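Hypothetical protein Atu2299 (Agrobacterium tumefaciens, PDB 2HLY) is of unknown function but probably has a fold related to the papain-like cysteine peptidases. Local coordinates at residues A[10-15]-A[173-178]; A[16-21]-A[196-201]; A[58-63]-A[141-146]; A[70-75]-A[87-92]. All blocks are in the same frame, centred on the assembly; numbering follows the deposited sequence.

Contact 1: residues A[10-15]-A[173-178]; sequences QTDYFR and FRKSPK
R15 NH1 is divided between two backbone carbonyls of the loop 173-178: it donates to K178 O at 2.7 Å and to R174 O at 2.8 Å. The two approaches differ. K178 O lies in the guanidinium plane and is met almost straight, with an N-H...O angle of 164°, whereas for R174 O the donor stands above the carbonyl plane. NH2 adds a weak bond to K178 O. The chain is extended from CG to NE, and the guanidinium at its end lies over S176, whose CA is 3.5 Å from the plane, over its centre.

One turn earlier on the helix, D12 OD1 takes the amide of S176 (N to OD1 2.7 Å, 168°) on its syn side. Its other oxygen, OD2, accepts from a water that also donates to S176 O. F173 meets R15 with its ring edge, where R15 CB lies near the ring plane, 3.8 Å from F173 CE1; H49 of helix 31-50 meets that ring edge-to-face. A cis peptide before P177 bends the chain between the gripped carbonyls. Two side chains of opposite charge thus bind backbone groups of complementary polarity, tying the loop after helix 160-172 to helix 10-24 without an ion pair between the segments.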
# COMPACT_ATOMS: atom_id res chain seq x y z
N GLN A 10 -9.49 -5.30 9.74
CA GLN A 10 -9.15 -3.86 9.65
C GLN A 10 -7.96 -3.52 10.55
O GLN A 10 -7.02 -2.83 10.14
CB GLN A 10 -10.36 -2.98 9.97
CG GLN A 10 -10.02 -1.51 9.95
CD GLN A 10 -11.21 -0.60 10.17
OE1 GLN A 10 -12.15 -0.58 9.37
NE2 GLN A 10 -11.16 0.19 11.23
N THR A 11 -7.99 -4.01 11.79
CA THR A 11 -6.94 -3.65 12.71
C THR A 11 -5.57 -4.15 12.23
O THR A 11 -4.56 -3.47 12.40
CB THR A 11 -7.26 -4.10 14.15
OG1 THR A 11 -6.42 -3.39 15.07
CG2 THR A 11 -7.13 -5.62 14.31
N ASP A 12 -5.56 -5.31 11.58
CA ASP A 12 -4.32 -5.91 11.07
C ASP A 12 -3.84 -5.20 9.80
O ASP A 12 -2.64 -5.04 9.56
CB ASP A 12 -4.52 -7.41 10.86
CG ASP A 12 -4.66 -8.16 12.19
OD1 ASP A 12 -3.98 -7.77 13.16
OD2 ASP A 12 -5.45 -9.14 12.26
N TYR A 13 -4.79 -4.76 8.99
CA TYR A 13 -4.46 -3.91 7.85
C TYR A 13 -3.71 -2.67 8.35
O TYR A 13 -2.69 -2.28 7.78
CB TYR A 13 -5.74 -3.50 7.13
CG TYR A 13 -5.56 -2.39 6.10
CD1 TYR A 13 -5.44 -2.68 4.73
CD2 TYR A 13 -5.56 -1.05 6.49
CE1 TYR A 13 -5.30 -1.65 3.79
CE2 TYR A 13 -5.42 -0.03 5.56
CZ TYR A 13 -5.31 -0.33 4.21
OH TYR A 13 -5.22 0.72 3.32
N PHE A 14 -4.22 -2.03 9.40
CA PHE A 14 -3.54 -0.87 9.94
C PHE A 14 -2.16 -1.22 10.52
O PHE A 14 -1.23 -0.44 10.39
CB PHE A 14 -4.41 -0.14 10.96
CG PHE A 14 -5.56 0.62 10.35
CD1 PHE A 14 -5.38 1.41 9.21
CD2 PHE A 14 -6.84 0.56 10.92
CE1 PHE A 14 -6.45 2.13 8.65
CE2 PHE A 14 -7.90 1.27 10.37
CZ PHE A 14 -7.71 2.05 9.24
N ARG A 15 -2.03 -2.38 11.17
CA ARG A 15 -0.70 -2.83 11.64
C ARG A 15 0.28 -2.89 10.47
O ARG A 15 1.45 -2.45 10.59
CB ARG A 15 -0.80 -4.21 12.29
CG ARG A 15 -1.47 -4.16 13.66
CD ARG A 15 -1.45 -5.54 14.33
NE ARG A 15 -1.89 -5.43 15.72
CZ ARG A 15 -1.41 -6.15 16.73
NH1 ARG A 15 -0.47 -7.07 16.53
NH2 ARG A 15 -1.89 -5.95 17.95
N PHE A 173 5.59 -7.45 11.91
CA PHE A 173 4.15 -7.66 11.90
C PHE A 173 3.74 -8.91 12.68
O PHE A 173 4.33 -9.96 12.50
CB PHE A 173 3.63 -7.77 10.46
CG PHE A 173 2.18 -8.17 10.38
CD1 PHE A 173 1.18 -7.23 10.65
CD2 PHE A 173 1.82 -9.49 10.13
CE1 PHE A 173 -0.16 -7.60 10.60
CE2 PHE A 173 0.48 -9.87 10.10
CZ PHE A 173 -0.52 -8.92 10.33
N ARG A 174 2.71 -8.76 13.52
CA ARG A 174 2.04 -9.88 14.20
C ARG A 174 0.55 -9.62 14.09
O ARG A 174 0.12 -8.46 14.16
CB ARG A 174 2.42 -9.95 15.68
CG ARG A 174 3.89 -10.23 15.93
CD ARG A 174 4.27 -10.10 17.39
NE ARG A 174 5.73 -10.18 17.46
CZ ARG A 174 6.42 -11.26 17.79
NH1 ARG A 174 7.75 -11.22 17.80
NH2 ARG A 174 5.80 -12.38 18.15
N LYS A 175 -0.24 -10.68 13.94
CA LYS A 175 -1.70 -10.49 13.91
C LYS A 175 -2.19 -10.08 15.30
O LYS A 175 -1.67 -10.54 16.32
CB LYS A 175 -2.42 -11.75 13.45
CG LYS A 175 -2.13 -12.13 12.02
CD LYS A 175 -2.82 -13.41 11.63
CE LYS A 175 -2.33 -13.93 10.30
NZ LYS A 175 -3.04 -15.17 9.92
N SER A 176 -3.18 -9.19 15.33
CA SER A 176 -3.81 -8.80 16.58
C SER A 176 -4.39 -10.03 17.29
O SER A 176 -4.88 -10.95 16.64
CB SER A 176 -4.92 -7.77 16.32
OG SER A 176 -5.46 -7.29 17.53
N PRO A 177 -4.33 -10.07 18.64
CA PRO A 177 -3.87 -9.07 19.59
C PRO A 177 -2.40 -9.21 20.02
O PRO A 177 -2.01 -8.63 21.04
CB PRO A 177 -4.77 -9.34 20.80
CG PRO A 177 -4.91 -10.83 20.79
CD PRO A 177 -4.85 -11.27 19.34
N LYS A 178 -1.59 -9.97 19.29
CA LYS A 178 -0.22 -10.21 19.76
C LYS A 178 0.69 -9.01 19.60
O LYS A 178 0.38 -8.11 18.84
CB LYS A 178 0.47 -11.28 18.88
CG LYS A 178 -0.31 -12.51 18.45
CD LYS A 178 0.48 -13.33 17.39
CE LYS A 178 1.78 -13.97 17.94
NZ LYS A 178 2.55 -14.81 16.93
O HOH W 1 -6.10 -10.62 14.31
O HOH W 2 -1.26 -5.82 20.98
O HOH W 3 -4.79 -5.27 19.23

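Contact 2: residues A[16-21]-A[196-201]; sequences IYRVIN and VPLTGE
R18 grips E201 O end-on with both terminal nitrogens, NH1 at 2.8 Å and NH2 at 2.9 Å. The NH2 bond runs nearly along the C=O axis (173°), while NH1 arrives in the carbonyl plane on a lone pair. NH1 also donates to T199 O at 2.9 Å, here from above the carbonyl plane, and both acceptors lie in the plane of the guanidinium. CG is anti to the backbone N, a bend at chi3 (-60°) sets NE, and the guanidinium beyond it meets the loop with its edge.

Next to this grip, N21 ND2 donates to T199 OG1 (3.1 Å), with the hydroxyl oxygen in the amide plane; the two side chains cross at about a right angle. A water joins Y17 OH to E201 OE1, which are themselves 4.1 Å apart. On the apolar side, L198 CD2 packs on R18 CG at 4.1 Å and more loosely on V19 CG2.

Farther out, S22 OG bonds both R18 O and T199 N, which fixes the loop against the helix backbone. The contact therefore lays the chain leaving strand 193-197 over helix 10-24, with W172 of helix 160-172 against V19 and L198, and F38 of helix 31-50 against Y17 and N21.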
# COMPACT_ATOMS: atom_id res chain seq x y z
N ILE A 16 -0.18 -3.42 9.34
CA ILE A 16 0.69 -3.57 8.16
C ILE A 16 1.10 -2.20 7.62
O ILE A 16 2.28 -1.93 7.39
CB ILE A 16 0.02 -4.44 7.06
CG1 ILE A 16 -0.13 -5.88 7.57
CG2 ILE A 16 0.84 -4.40 5.76
CD1 ILE A 16 -1.03 -6.77 6.69
N TYR A 17 0.12 -1.32 7.46
CA TYR A 17 0.42 0.05 7.05
C TYR A 17 1.44 0.67 8.01
O TYR A 17 2.44 1.24 7.57
CB TYR A 17 -0.85 0.93 6.96
CG TYR A 17 -0.48 2.40 6.95
CD1 TYR A 17 -0.09 3.04 5.76
CD2 TYR A 17 -0.46 3.15 8.13
CE1 TYR A 17 0.30 4.37 5.75
CE2 TYR A 17 -0.09 4.50 8.13
CZ TYR A 17 0.29 5.10 6.95
OH TYR A 17 0.69 6.43 6.94
N ARG A 18 1.19 0.54 9.32
CA ARG A 18 2.08 1.18 10.30
C ARG A 18 3.52 0.66 10.20
O ARG A 18 4.46 1.45 10.21
CB ARG A 18 1.53 1.01 11.72
CG ARG A 18 2.17 1.98 12.71
CD ARG A 18 1.63 1.76 14.12
NE ARG A 18 0.18 1.96 14.23
CZ ARG A 18 -0.43 3.13 14.37
NH1 ARG A 18 0.28 4.26 14.41
NH2 ARG A 18 -1.76 3.19 14.48
N VAL A 19 3.67 -0.66 10.06
CA VAL A 19 4.99 -1.28 9.93
C VAL A 19 5.74 -0.73 8.72
O VAL A 19 6.88 -0.30 8.81
CB VAL A 19 4.89 -2.81 9.88
CG1 VAL A 19 6.21 -3.44 9.40
CG2 VAL A 19 4.50 -3.34 11.26
N ILE A 20 5.07 -0.75 7.56
CA ILE A 20 5.73 -0.34 6.33
C ILE A 20 6.05 1.15 6.38
O ILE A 20 7.16 1.59 6.01
CB ILE A 20 4.86 -0.67 5.09
CG1 ILE A 20 4.57 -2.17 5.04
CG2 ILE A 20 5.55 -0.14 3.81
CD1 ILE A 20 3.52 -2.57 4.01
N ASN A 21 5.10 1.94 6.88
CA ASN A 21 5.31 3.38 6.99
C ASN A 21 6.51 3.69 7.88
O ASN A 21 7.31 4.59 7.59
CB ASN A 21 4.08 4.05 7.58
CG ASN A 21 4.14 5.55 7.47
OD1 ASN A 21 4.36 6.09 6.38
ND2 ASN A 21 3.98 6.23 8.60
N VAL A 196 14.40 1.80 14.85
CA VAL A 196 13.27 2.26 14.05
C VAL A 196 11.99 2.14 14.90
O VAL A 196 11.60 1.04 15.26
CB VAL A 196 13.14 1.45 12.73
CG1 VAL A 196 12.02 2.01 11.86
CG2 VAL A 196 14.46 1.49 11.93
N PRO A 197 11.37 3.28 15.27
CA PRO A 197 10.14 3.21 16.05
C PRO A 197 8.90 3.08 15.18
O PRO A 197 8.90 3.53 14.03
CB PRO A 197 10.10 4.58 16.73
CG PRO A 197 10.75 5.49 15.76
CD PRO A 197 11.78 4.67 15.00
N LEU A 198 7.85 2.50 15.73
CA LEU A 198 6.56 2.55 15.03
C LEU A 198 6.08 4.00 14.99
O LEU A 198 6.17 4.72 15.99
CB LEU A 198 5.53 1.69 15.76
CG LEU A 198 5.62 0.17 15.60
CD1 LEU A 198 4.69 -0.53 16.60
CD2 LEU A 198 5.32 -0.28 14.16
N THR A 199 5.59 4.43 13.83
CA THR A 199 5.01 5.77 13.71
C THR A 199 3.69 5.84 14.51
O THR A 199 3.13 4.80 14.88
CB THR A 199 4.81 6.20 12.23
OG1 THR A 199 3.99 5.24 11.57
CG2 THR A 199 6.17 6.30 11.52
N GLY A 200 3.20 7.05 14.77
CA GLY A 200 2.19 7.23 15.83
C GLY A 200 0.83 7.81 15.50
O GLY A 200 0.17 8.35 16.39
N GLU A 201 0.37 7.68 14.26
CA GLU A 201 -0.97 8.20 13.89
C GLU A 201 -2.06 7.28 14.44
O GLU A 201 -1.88 6.06 14.50
CB GLU A 201 -1.10 8.33 12.36
CG GLU A 201 -2.33 9.13 11.87
CD GLU A 201 -2.40 9.25 10.33
OE1 GLU A 201 -1.54 8.65 9.64
OE2 GLU A 201 -3.32 9.92 9.81
O HOH W 4 0.74 7.66 9.43

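Contact 3: residues A[58-63]-A[141-146]; sequences GGLAAY and FYRSEP
The Y142 ring presents its edge to strand 60-63: A61 CB lies 3.7 Å from Y142 CD1, and Y63 OH is in the ring plane, hydrogen-bonded to Y142 OH at 2.8 Å with either hydroxyl a possible donor. The Y63 and Y142 planes stand at 85° and the rings meet obliquely, joined at their hydroxyls. W91 stacks on Y142, and F140 meets it edge-to-face. On the other face of the sheet, which carries L60, F141 and R143, L60 touches two flat groups: CD2 meets the edge of the F141 ring (3.9 Å to CD2), while CB lies over one face of the R143 guanidinium, offset toward its rim, and L60 CD1 comes to 3.5 Å from R143 NH2. A bend at chi3 (66°) places R143 NE, which forms a salt bridge with E145 OE2 at 2.9 Å; T82 OG1 bonds both E145 OE2 and R143 NH2.

The backbones run antiparallel, their axes at 175° and 4.8 Å apart. L60 with R143 and A62 with F141 are hydrogen-bonded pairs, each closed by two N-H...O bonds, whereas A61 with Y142 is a non-hydrogen-bonded pair. At the far end E145 N reaches G58 O at 2.8 Å. G59 passes R143 O with its CA at 3.4 Å, in a positive-phi conformation where the chain turns a corner.

Within the chain, strand 140-144 is an outer strand of a three-stranded antiparallel sheet, with 60-65 in the middle and 68-72 beyond it. E145 is the N-cap of helix 146-152, while the G59 corner leads back to strand 54-58 of the four-stranded sheet.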
# COMPACT_ATOMS: atom_id res chain seq x y z
N GLY A 58 0.72 -2.66 -10.81
CA GLY A 58 0.77 -1.20 -10.95
C GLY A 58 0.22 -0.75 -12.29
O GLY A 58 0.08 -1.55 -13.21
N GLY A 59 -0.13 0.53 -12.35
CA GLY A 59 -0.54 1.16 -13.59
C GLY A 59 -1.33 2.40 -13.23
O GLY A 59 -0.86 3.24 -12.45
N LEU A 60 -2.53 2.49 -13.80
CA LEU A 60 -3.44 3.61 -13.54
C LEU A 60 -4.40 3.20 -12.42
O LEU A 60 -4.94 2.09 -12.43
CB LEU A 60 -4.21 3.95 -14.82
CG LEU A 60 -5.19 5.12 -14.72
CD1 LEU A 60 -5.26 5.88 -16.05
CD2 LEU A 60 -6.58 4.67 -14.24
N ALA A 61 -4.61 4.09 -11.45
CA ALA A 61 -5.54 3.80 -10.35
C ALA A 61 -6.35 5.05 -10.02
O ALA A 61 -5.83 6.16 -10.08
CB ALA A 61 -4.81 3.31 -9.11
N ALA A 62 -7.62 4.85 -9.70
CA ALA A 62 -8.49 5.97 -9.32
C ALA A 62 -9.44 5.52 -8.24
O ALA A 62 -9.89 4.38 -8.26
CB ALA A 62 -9.27 6.45 -10.52
N TYR A 63 -9.73 6.41 -7.30
CA TYR A 63 -10.60 6.09 -6.17
C TYR A 63 -11.57 7.23 -5.94
O TYR A 63 -11.19 8.40 -6.05
CB TYR A 63 -9.76 6.01 -4.89
CG TYR A 63 -8.77 4.89 -4.86
CD1 TYR A 63 -9.19 3.59 -4.54
CD2 TYR A 63 -7.40 5.12 -5.10
CE1 TYR A 63 -8.29 2.54 -4.49
CE2 TYR A 63 -6.48 4.06 -5.05
CZ TYR A 63 -6.94 2.78 -4.74
OH TYR A 63 -6.07 1.71 -4.67
N PHE A 141 -11.08 2.18 -9.68
CA PHE A 141 -10.81 1.64 -11.00
C PHE A 141 -9.31 1.47 -11.14
O PHE A 141 -8.54 2.39 -10.84
CB PHE A 141 -11.36 2.54 -12.11
CG PHE A 141 -10.97 2.07 -13.48
CD1 PHE A 141 -11.60 0.97 -14.06
CD2 PHE A 141 -9.94 2.72 -14.18
CE1 PHE A 141 -11.20 0.50 -15.32
CE2 PHE A 141 -9.55 2.27 -15.44
CZ PHE A 141 -10.16 1.16 -16.00
N TYR A 142 -8.91 0.30 -11.64
CA TYR A 142 -7.51 -0.03 -11.90
C TYR A 142 -7.31 -0.45 -13.35
O TYR A 142 -8.12 -1.22 -13.91
CB TYR A 142 -7.08 -1.23 -11.08
CG TYR A 142 -7.03 -1.08 -9.59
CD1 TYR A 142 -6.78 0.14 -8.97
CD2 TYR A 142 -7.23 -2.21 -8.78
CE1 TYR A 142 -6.71 0.24 -7.56
CE2 TYR A 142 -7.16 -2.12 -7.39
CZ TYR A 142 -6.91 -0.90 -6.79
OH TYR A 142 -6.82 -0.83 -5.42
N ARG A 143 -6.22 0.03 -13.95
CA ARG A 143 -5.72 -0.57 -15.19
C ARG A 143 -4.28 -0.96 -14.98
O ARG A 143 -3.39 -0.10 -14.91
CB ARG A 143 -5.86 0.36 -16.39
CG ARG A 143 -5.40 -0.33 -17.67
CD ARG A 143 -5.59 0.53 -18.89
NE ARG A 143 -4.73 1.71 -18.87
CZ ARG A 143 -5.19 2.96 -18.88
NH1 ARG A 143 -6.49 3.19 -18.93
NH2 ARG A 143 -4.34 3.98 -18.85
N SER A 144 -4.06 -2.27 -14.89
CA SER A 144 -2.72 -2.82 -14.79
C SER A 144 -1.93 -2.51 -16.06
O SER A 144 -2.43 -2.69 -17.17
CB SER A 144 -2.76 -4.34 -14.57
OG SER A 144 -1.44 -4.84 -14.45
N GLU A 145 -0.69 -2.06 -15.86
CA GLU A 145 0.25 -1.82 -16.95
C GLU A 145 1.50 -2.66 -16.69
O GLU A 145 2.50 -2.17 -16.15
CB GLU A 145 0.59 -0.34 -17.03
CG GLU A 145 -0.62 0.50 -17.39
CD GLU A 145 -0.92 0.51 -18.89
OE1 GLU A 145 -0.21 -0.19 -19.67
OE2 GLU A 145 -1.87 1.22 -19.29
N PRO A 146 1.43 -3.96 -17.03
CA PRO A 146 2.49 -4.87 -16.60
C PRO A 146 3.88 -4.50 -17.13
O PRO A 146 4.88 -4.71 -16.44
CB PRO A 146 2.04 -6.24 -17.12
CG PRO A 146 1.03 -5.97 -18.17
CD PRO A 146 0.36 -4.67 -17.77
O HOH W 5 1.14 -4.47 -13.23

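Contact 4: residues A[70-75]-A[87-92]; sequences LLFADH and NFHCWV
F72 CG is anti to its carbonyl carbon (chi1 -64°) and H89 CG is anti to its backbone N (chi1 -167°); these torsions set F72 CG and H89 CG 3.7 Å apart, and the rings beyond them stack face to face. The centroids are 3.8 Å apart and the planes differ by 10°. H89 ND1 sits 3.5 Å above the F72 plane, over its centre, and F72 CE2 lies over the centre of the imidazole in return. The stack packs strand 68-72 of the three-stranded sheet against strand 89-94 of the four-stranded one, in what is probably a papain-like fold, given the peptidase clan.

The packing is close at the stem as well, where F72 CB is 3.5 Å from H89 CB and 3.3 Å from N87 O. At its polar end H89 NE2 bonds to D100 OD2, so the imidazole is held by a face on F72 and by a carboxylate partner; the side chain also touches S35 of helix 31-50. This His-Asp pairing recalls papain-like enzymes, but activity is not established.

Beside the stack, the carboxylate of D74 and the amide of N87 are steeply turned against each other. N87 ND2 donates to D74 OD1 at 2.9 Å, and a water donates to that same oxygen while accepting from N87 N at 3.0 Å.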
# COMPACT_ATOMS: atom_id res chain seq x y z
N LEU A 70 -9.57 10.69 -6.34
CA LEU A 70 -8.12 10.72 -6.39
C LEU A 70 -7.67 9.93 -7.61
O LEU A 70 -8.04 8.77 -7.77
CB LEU A 70 -7.55 10.11 -5.09
CG LEU A 70 -6.04 9.94 -4.97
CD1 LEU A 70 -5.28 11.25 -5.21
CD2 LEU A 70 -5.74 9.36 -3.58
N LEU A 71 -6.89 10.57 -8.49
CA LEU A 71 -6.57 9.98 -9.79
C LEU A 71 -5.06 9.86 -9.98
O LEU A 71 -4.34 10.87 -10.12
CB LEU A 71 -7.22 10.79 -10.93
CG LEU A 71 -7.05 10.31 -12.38
CD1 LEU A 71 -7.39 8.85 -12.56
CD2 LEU A 71 -7.89 11.16 -13.34
N PHE A 72 -4.58 8.62 -9.96
CA PHE A 72 -3.18 8.34 -10.21
C PHE A 72 -3.00 8.09 -11.70
O PHE A 72 -3.05 6.96 -12.18
CB PHE A 72 -2.70 7.14 -9.39
CG PHE A 72 -2.74 7.36 -7.91
CD1 PHE A 72 -1.73 8.06 -7.26
CD2 PHE A 72 -3.76 6.81 -7.15
CE1 PHE A 72 -1.76 8.24 -5.87
CE2 PHE A 72 -3.79 6.98 -5.74
CZ PHE A 72 -2.78 7.70 -5.11
N ALA A 73 -2.82 9.20 -12.41
CA ALA A 73 -2.70 9.17 -13.87
C ALA A 73 -2.07 10.47 -14.33
O ALA A 73 -2.03 11.44 -13.57
CB ALA A 73 -4.08 9.02 -14.50
N ASP A 74 -1.59 10.48 -15.57
CA ASP A 74 -1.17 11.72 -16.23
C ASP A 74 -2.28 12.22 -17.13
O ASP A 74 -3.03 11.43 -17.71
CB ASP A 74 0.09 11.48 -17.06
CG ASP A 74 1.36 11.35 -16.22
OD1 ASP A 74 1.30 11.50 -14.98
OD2 ASP A 74 2.43 11.11 -16.83
N HIS A 75 -2.41 13.54 -17.25
CA HIS A 75 -3.34 14.12 -18.21
C HIS A 75 -2.60 14.36 -19.53
O HIS A 75 -1.49 14.89 -19.54
CB HIS A 75 -3.93 15.42 -17.69
CG HIS A 75 -5.09 15.91 -18.50
ND1 HIS A 75 -4.96 16.86 -19.49
CD2 HIS A 75 -6.40 15.56 -18.49
CE1 HIS A 75 -6.14 17.08 -20.04
NE2 HIS A 75 -7.03 16.31 -19.45
N ASN A 87 3.04 9.90 -10.83
CA ASN A 87 1.60 9.52 -10.78
C ASN A 87 1.33 8.03 -10.99
O ASN A 87 0.18 7.60 -10.87
CB ASN A 87 0.76 10.33 -11.78
CG ASN A 87 0.64 11.79 -11.41
OD1 ASN A 87 0.59 12.14 -10.23
ND2 ASN A 87 0.59 12.65 -12.41
N PHE A 88 2.36 7.27 -11.32
CA PHE A 88 2.25 5.81 -11.36
C PHE A 88 1.88 5.30 -9.97
O PHE A 88 2.36 5.82 -8.96
CB PHE A 88 3.59 5.20 -11.77
CG PHE A 88 3.50 3.75 -12.12
CD1 PHE A 88 3.07 3.37 -13.38
CD2 PHE A 88 3.85 2.77 -11.20
CE1 PHE A 88 2.98 2.04 -13.73
CE2 PHE A 88 3.76 1.42 -11.54
CZ PHE A 88 3.31 1.07 -12.81
N HIS A 89 1.01 4.29 -9.91
CA HIS A 89 0.56 3.77 -8.63
C HIS A 89 0.49 2.25 -8.60
O HIS A 89 0.15 1.63 -9.61
CB HIS A 89 -0.80 4.36 -8.28
CG HIS A 89 -1.22 4.13 -6.86
ND1 HIS A 89 -0.62 4.78 -5.81
CD2 HIS A 89 -2.16 3.32 -6.33
CE1 HIS A 89 -1.18 4.39 -4.68
NE2 HIS A 89 -2.12 3.50 -4.97
N CYS A 90 0.84 1.65 -7.46
CA CYS A 90 0.77 0.20 -7.27
C CYS A 90 -0.25 -0.16 -6.21
O CYS A 90 -0.50 0.63 -5.29
CB CYS A 90 2.12 -0.34 -6.81
SG CYS A 90 3.42 -0.17 -8.04
N TRP A 91 -0.77 -1.37 -6.32
CA TRP A 91 -1.71 -1.92 -5.32
C TRP A 91 -1.44 -3.43 -5.19
O TRP A 91 -0.51 -3.96 -5.82
CB TRP A 91 -3.15 -1.67 -5.77
CG TRP A 91 -3.48 -2.28 -7.09
CD1 TRP A 91 -4.01 -3.52 -7.32
CD2 TRP A 91 -3.29 -1.67 -8.38
NE1 TRP A 91 -4.17 -3.72 -8.67
CE2 TRP A 91 -3.73 -2.60 -9.34
CE3 TRP A 91 -2.81 -0.43 -8.80
CZ2 TRP A 91 -3.70 -2.33 -10.71
CZ3 TRP A 91 -2.77 -0.16 -10.17
CH2 TRP A 91 -3.22 -1.10 -11.11
N VAL A 92 -2.23 -4.12 -4.37
CA VAL A 92 -2.08 -5.56 -4.20
C VAL A 92 -3.37 -6.25 -4.61
O VAL A 92 -4.46 -5.73 -4.33
CB VAL A 92 -1.75 -5.92 -2.74
CG1 VAL A 92 -1.63 -7.43 -2.57
CG2 VAL A 92 -0.44 -5.27 -2.35
O HOH W 6 -1.80 11.63 -8.73
O HOH W 7 3.46 10.87 -13.67

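In the fold
Contacts 1 and 2 share helix 10-24, their centres 12 Å apart, and touch where F173 packs on I16; along the chain their segments alternate. Contacts 3 and 4 lie on the opposite side of the chain's centre, only 6 Å apart between centres, and meet through neighbouring strands 60-65 and 68-72 and through W91 against Y142. The two groups are separated by 23 to 27 Å between centres. Both β contacts fall within the sequence span that contacts 1 and 2 enclose, so helix 10-24 meets later segments on one side of the molecule, while the chain between supplies the three- and four-stranded sheets. Helix 31-50 bridges the groups, touching F173, N21 and H89.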